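Local coordinates for sensory box/GGDEF domain protein (Colwellia psychrerythraea, PDB 3LYX) that probably senses a signal through its PAS domain, the part given here, and passes it to a GGDEF domain that is likely to make cyclic di-GMP, at the interface of chains A and B. Numbering follows the deposited sequence. Chains: chain A/B, Sensory box/GGDEF domain protein.

Contact 1: the interface of chains A and B. Residues chain A 20, 97, 99-100, 112, 114; chain B 11-12, 15.
The N-terminal segment of one PAS domain lies across the outer face of the partner's beta-sheet, and the contact is made almost wholly of carbon. Chain A offers side chains from strands 19-24, 91-102 and 108-117; chain B offers the end of helix 3-11, the 3-10 turn 12-14 and the loop residue that follows.

The ring contact belongs to B:Tyr15. Its chi1 of -68° sets CG anti to the carbonyl carbon and sends the ring toward strand 91-102, where it meets A:Val99 tip to tip. The CG2 methyl of A:Val99 sits over one ring face, 3.9 Å from the centroid and displaced toward the rim, a CH-pi contact. The other methyl, CG1, lies 3.6 Å from the phenol oxygen OH, so both prongs of the valine lie over the same ring face, CG2 above the CE1-CD1 side and CG1 toward CZ and OH. A:Met97 crosses at about a right angle, its sulphur SD, on the valine's side of the ring, 4.0 Å from CD1 of B:Tyr15. Nearer the backbone, CD1 of A:Ile114 touches CB of B:Tyr15 at 3.9 Å. An alanine in place of B:Tyr15 would probably strip A:Val99 and A:Met97 of their aromatic partner and loosen this side of the patch.

Aliphatic packing fills the rest. A:Leu112, with CG anti to the backbone N (chi1 174°), points its CD2 methyl tightly against CG of B:Lys11 at 3.3 Å, and the same methyl lies 3.6 Å from CA of B:Ala12. B:Lys11 bends at chi2 (77°), so its methylene chain runs obliquely past the leucine toward A:Val99. The methyl CD1 of A:Ile20 closes the far end, 3.7 Å from CB of B:Ala12.

No hydrogen bond spans this patch; NZ of B:Lys11 stays 3.7 Å from the carbonyl O of A:Pro100. The patch thus gives the two-fold pair a largely apolar seat for each N-terminal segment, which may help hold the sensor domains together if this dimer is the biological one.

Contact 2: the interface of chains A and B. Residues chain A 12, 16-18, 20, 114; chain B 16-18, 20, 114, 116.
Where the N-terminal segment of the PAS fold turns into its first strand, 19-24, residues 16-18 of the two chains meet close to the two-fold axis. Backbone N-H groups and aspartates make the tight part. The amide N of B:Phe17 reaches OD2 of A:Asp18 at 2.6 Å, nearly straight (169° at H) but from above the carboxylate plane. Opposite it, the amide N of A:Phe17 bonds to OD1 of B:Asp18 at 2.9 Å, again from above the plane. The two aspartate side chains run antiparallel past one another, their carboxylates 79° apart, and the symmetry breaks here: OD2 of B:Asp18 uses its syn lone pair to take the amide N of A:Asp18 at 3.0 Å. B:Arg116 holds B:Asp18 from its own chain, NH1 to OD1 at 2.8 Å with the acceptor in the guanidinium plane, and probably favours its charged form. With OD1 of A:Asp18 3.2 Å from OD2 of B:Asp18, the ionisation of A:Asp18 may be shifted.

Beside these bonds, CG1 of A:Val16 packs on CD1 of B:Ile20 at 3.5 Å, crossing at about a right angle, and the twin pair matches it.

A:Phe17 makes a packed flank, its CB over one guanidinium face, 3.4 Å from NH1 of B:Arg116. With CG anti to the backbone N (chi1 -176°), its ring merely brushes the arginine. The loose side is B:Phe17, barely buried by chain A apart from its amide bond.

Contact 1: the interface of chains A and B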
loop_
_atom_site.group_PDB
_atom_site.type_symbol
_atom_site.label_atom_id
_atom_site.label_comp_id
_atom_site.label_asym_id
_atom_site.label_seq_id
_atom_site.Cartn_x
_atom_site.Cartn_y
_atom_site.Cartn_z
ATOM N N ILE A 20 0.992 6.510 -2.759
ATOM C CA ILE A 20 2.453 6.416 -2.705
ATOM C C ILE A 20 3.128 7.439 -3.613
ATOM O O ILE A 20 2.852 7.495 -4.812
ATOM C CB ILE A 20 2.949 5.022 -3.156
ATOM C CG1 ILE A 20 2.248 3.918 -2.348
ATOM C CG2 ILE A 20 4.470 4.954 -3.028
ATOM C CD1 ILE A 20 2.622 3.883 -0.892
ATOM N N MET A 97 3.495 10.060 5.796
ATOM C CA MET A 97 4.701 9.419 6.301
ATOM C C MET A 97 5.761 9.512 5.225
ATOM O O MET A 97 5.461 9.415 4.037
ATOM C CB MET A 97 4.442 7.939 6.623
ATOM C CG MET A 97 5.712 7.131 6.916
ATOM S SD MET A 97 5.429 5.339 7.219
ATOM C CE MET A 97 4.831 5.387 8.888
ATOM N N VAL A 99 9.732 8.029 4.380
ATOM C CA VAL A 99 10.832 7.152 4.739
ATOM C C VAL A 99 11.933 7.314 3.702
ATOM O O VAL A 99 11.671 7.349 2.495
ATOM C CB VAL A 99 10.375 5.671 4.788
ATOM C CG1 VAL A 99 11.557 4.765 5.085
ATOM C CG2 VAL A 99 9.322 5.494 5.854
ATOM N N PRO A 100 13.187 7.428 4.160
ATOM C CA PRO A 100 14.291 7.586 3.214
ATOM C C PRO A 100 14.629 6.294 2.484
ATOM O O PRO A 100 14.475 5.201 3.028
ATOM C CB PRO A 100 15.434 8.071 4.104
ATOM C CG PRO A 100 15.160 7.365 5.396
ATOM C CD PRO A 100 13.664 7.473 5.553
ATOM N N LEU A 112 10.445 7.958 0.172
ATOM C CA LEU A 112 9.177 7.314 -0.119
ATOM C C LEU A 112 8.118 7.960 0.761
ATOM O O LEU A 112 8.288 8.055 1.978
ATOM C CB LEU A 112 9.279 5.817 0.199
ATOM C CG LEU A 112 8.014 4.964 0.106
ATOM C CD1 LEU A 112 7.573 4.886 -1.333
ATOM C CD2 LEU A 112 8.288 3.578 0.660
ATOM N N ILE A 114 4.036 7.982 1.943
ATOM C CA ILE A 114 2.797 7.206 2.018
ATOM C C ILE A 114 1.760 8.149 2.598
ATOM O O ILE A 114 1.985 8.748 3.653
ATOM C CB ILE A 114 2.936 5.968 2.943
ATOM C CG1 ILE A 114 4.045 5.049 2.425
ATOM C CG2 ILE A 114 1.618 5.216 3.013
ATOM C CD1 ILE A 114 5.463 5.569 2.688
ATOM N N LYS B 11 9.475 -1.359 -1.824
ATOM C CA LYS B 11 9.769 -0.671 -0.571
ATOM C C LYS B 11 8.497 -0.252 0.169
ATOM O O LYS B 11 8.411 -0.385 1.389
ATOM C CB LYS B 11 10.633 0.562 -0.859
ATOM C CG LYS B 11 10.871 1.490 0.322
ATOM C CD LYS B 11 11.906 0.943 1.285
ATOM C CE LYS B 11 12.353 2.036 2.252
ATOM N NZ LYS B 11 13.511 1.621 3.088
ATOM N N ALA B 12 7.508 0.253 -0.567
ATOM C CA ALA B 12 6.256 0.695 0.046
ATOM C C ALA B 12 5.524 -0.437 0.768
ATOM O O ALA B 12 4.738 -0.198 1.695
ATOM C CB ALA B 12 5.345 1.312 -1.012
ATOM N N TYR B 15 5.256 -0.339 4.429
ATOM C CA TYR B 15 4.939 0.988 4.951
ATOM C C TYR B 15 3.493 1.421 4.746
ATOM O O TYR B 15 3.022 2.329 5.416
ATOM C CB TYR B 15 5.889 2.025 4.352
ATOM C CG TYR B 15 7.302 1.848 4.844
ATOM C CD1 TYR B 15 7.637 2.139 6.164
ATOM C CD2 TYR B 15 8.298 1.367 4.002
ATOM C CE1 TYR B 15 8.928 1.959 6.635
ATOM C CE2 TYR B 15 9.593 1.182 4.464
ATOM C CZ TYR B 15 9.901 1.484 5.784
ATOM O OH TYR B 15 11.187 1.338 6.246
#

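Contact 2: the interface of chains A and B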
loop_
_atom_site.group_PDB
_atom_site.type_symbol
_atom_site.label_atom_id
_atom_site.label_comp_id
_atom_site.label_asym_id
_atom_site.label_seq_id
_atom_site.Cartn_x
_atom_site.Cartn_y
_atom_site.Cartn_z
ATOM N N ALA A 12 1.716 -4.689 -5.834
ATOM C CA ALA A 12 0.714 -4.111 -4.946
ATOM C C ALA A 12 0.626 -2.593 -5.113
ATOM O O ALA A 12 -0.358 -1.975 -4.710
ATOM C CB ALA A 12 1.035 -4.464 -3.489
ATOM N N VAL A 16 -3.102 -0.775 -3.968
ATOM C CA VAL A 16 -3.375 -0.286 -2.616
ATOM C C VAL A 16 -4.152 1.026 -2.608
ATOM O O VAL A 16 -4.113 1.790 -3.575
ATOM C CB VAL A 16 -2.066 -0.088 -1.812
ATOM C CG1 VAL A 16 -1.367 -1.425 -1.632
ATOM C CG2 VAL A 16 -1.152 0.899 -2.539
ATOM N N PHE A 17 -4.863 1.275 -1.513
ATOM C CA PHE A 17 -5.633 2.505 -1.355
ATOM C C PHE A 17 -4.705 3.650 -0.940
ATOM O O PHE A 17 -4.961 4.809 -1.257
ATOM C CB PHE A 17 -6.728 2.307 -0.304
ATOM C CG PHE A 17 -7.642 3.500 -0.134
ATOM C CD1 PHE A 17 -8.220 4.122 -1.242
ATOM C CD2 PHE A 17 -7.960 3.969 1.135
ATOM C CE1 PHE A 17 -9.101 5.191 -1.086
ATOM C CE2 PHE A 17 -8.842 5.038 1.302
ATOM C CZ PHE A 17 -9.414 5.649 0.186
ATOM N N ASP A 18 -3.628 3.324 -0.228
ATOM C CA ASP A 18 -2.669 4.340 0.204
ATOM C C ASP A 18 -2.027 5.034 -1.007
ATOM O O ASP A 18 -1.721 4.396 -2.017
ATOM C CB ASP A 18 -1.576 3.705 1.083
ATOM C CG ASP A 18 -1.975 3.620 2.555
ATOM O OD1 ASP A 18 -3.166 3.805 2.871
ATOM O OD2 ASP A 18 -1.093 3.369 3.400
ATOM N N ILE A 20 0.992 6.510 -2.759
ATOM C CA ILE A 20 2.453 6.416 -2.705
ATOM C C ILE A 20 3.128 7.439 -3.613
ATOM O O ILE A 20 2.852 7.495 -4.812
ATOM C CB ILE A 20 2.949 5.022 -3.156
ATOM C CG1 ILE A 20 2.248 3.918 -2.348
ATOM C CG2 ILE A 20 4.470 4.954 -3.028
ATOM C CD1 ILE A 20 2.622 3.883 -0.892
ATOM N N ILE A 114 4.036 7.982 1.943
ATOM C CA ILE A 114 2.797 7.206 2.018
ATOM C C ILE A 114 1.760 8.149 2.598
ATOM O O ILE A 114 1.985 8.748 3.653
ATOM C CB ILE A 114 2.936 5.968 2.943
ATOM C CG1 ILE A 114 4.045 5.049 2.425
ATOM C CG2 ILE A 114 1.618 5.216 3.013
ATOM C CD1 ILE A 114 5.463 5.569 2.688
ATOM N N VAL B 16 2.783 0.775 3.827
ATOM C CA VAL B 16 1.390 1.130 3.584
ATOM C C VAL B 16 0.477 0.671 4.728
ATOM O O VAL B 16 0.826 -0.229 5.493
ATOM C CB VAL B 16 0.885 0.518 2.250
ATOM C CG1 VAL B 16 1.697 1.073 1.078
ATOM C CG2 VAL B 16 0.995 -1.015 2.296
ATOM N N PHE B 17 -0.686 1.300 4.848
ATOM C CA PHE B 17 -1.640 0.942 5.888
ATOM C C PHE B 17 -2.436 -0.264 5.404
ATOM O O PHE B 17 -3.008 -1.011 6.197
ATOM C CB PHE B 17 -2.583 2.109 6.167
ATOM C CG PHE B 17 -3.658 1.796 7.172
ATOM C CD1 PHE B 17 -3.330 1.400 8.468
ATOM C CD2 PHE B 17 -5.004 1.914 6.826
ATOM C CE1 PHE B 17 -4.330 1.124 9.413
ATOM C CE2 PHE B 17 -6.012 1.642 7.758
ATOM C CZ PHE B 17 -5.672 1.246 9.057
ATOM N N ASP B 18 -2.480 -0.425 4.089
ATOM C CA ASP B 18 -3.169 -1.542 3.457
ATOM C C ASP B 18 -2.560 -2.866 3.897
ATOM O O ASP B 18 -1.345 -2.994 3.976
ATOM C CB ASP B 18 -3.030 -1.439 1.941
ATOM C CG ASP B 18 -3.684 -0.198 1.381
ATOM O OD1 ASP B 18 -4.820 -0.327 0.872
ATOM O OD2 ASP B 18 -3.062 0.897 1.464
ATOM N N ILE B 20 -1.530 -6.245 2.868
ATOM C CA ILE B 20 -1.256 -7.008 1.659
ATOM C C ILE B 20 -1.027 -8.473 2.032
ATOM O O ILE B 20 -0.252 -8.773 2.940
ATOM C CB ILE B 20 0.023 -6.507 0.939
ATOM C CG1 ILE B 20 -0.082 -5.004 0.639
ATOM C CG2 ILE B 20 0.230 -7.283 -0.361
ATOM C CD1 ILE B 20 -1.254 -4.641 -0.239
ATOM N N ILE B 114 -5.608 -7.414 -1.174
ATOM C CA ILE B 114 -5.487 -6.090 -0.548
ATOM C C ILE B 114 -6.679 -5.976 0.400
ATOM O O ILE B 114 -7.822 -6.200 -0.002
ATOM C CB ILE B 114 -5.553 -4.932 -1.595
ATOM C CG1 ILE B 114 -4.352 -4.992 -2.537
ATOM C CG2 ILE B 114 -5.538 -3.573 -0.873
ATOM C CD1 ILE B 114 -4.269 -6.246 -3.353
ATOM N N ARG B 116 -8.684 -3.929 3.986
ATOM C CA ARG B 116 -8.850 -2.772 4.870
ATOM C C ARG B 116 -10.010 -2.966 5.846
ATOM O O ARG B 116 -11.121 -3.322 5.453
ATOM C CB ARG B 116 -9.107 -1.492 4.064
ATOM C CG ARG B 116 -7.871 -0.873 3.422
ATOM C CD ARG B 116 -8.262 0.329 2.578
ATOM N NE ARG B 116 -9.150 -0.052 1.482
ATOM C CZ ARG B 116 -8.754 -0.664 0.368
ATOM N NH1 ARG B 116 -7.474 -0.967 0.184
ATOM N NH2 ARG B 116 -9.641 -0.984 -0.564
#

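About 11 Å separates the C-alpha centres of contact 1 and contact 2, which are neighbouring stretches of one two-fold interface. A:Ile20, on strand 19-24, joins the apolar sheet face of contact 1 to the polar centre of contact 2; A:Ile114, on strand 108-117, is also shared but barely touches contact 2. Chain B runs continuously through them, from the helix end and 3-10 turn into residues 16-18. Because contact 1 recurs with the chains exchanged, contact 2 lies between two apolar flanks. A shift of the N-terminal segment would therefore probably be felt in both, a possible route for signalling if the dimer forms in the full-length protein.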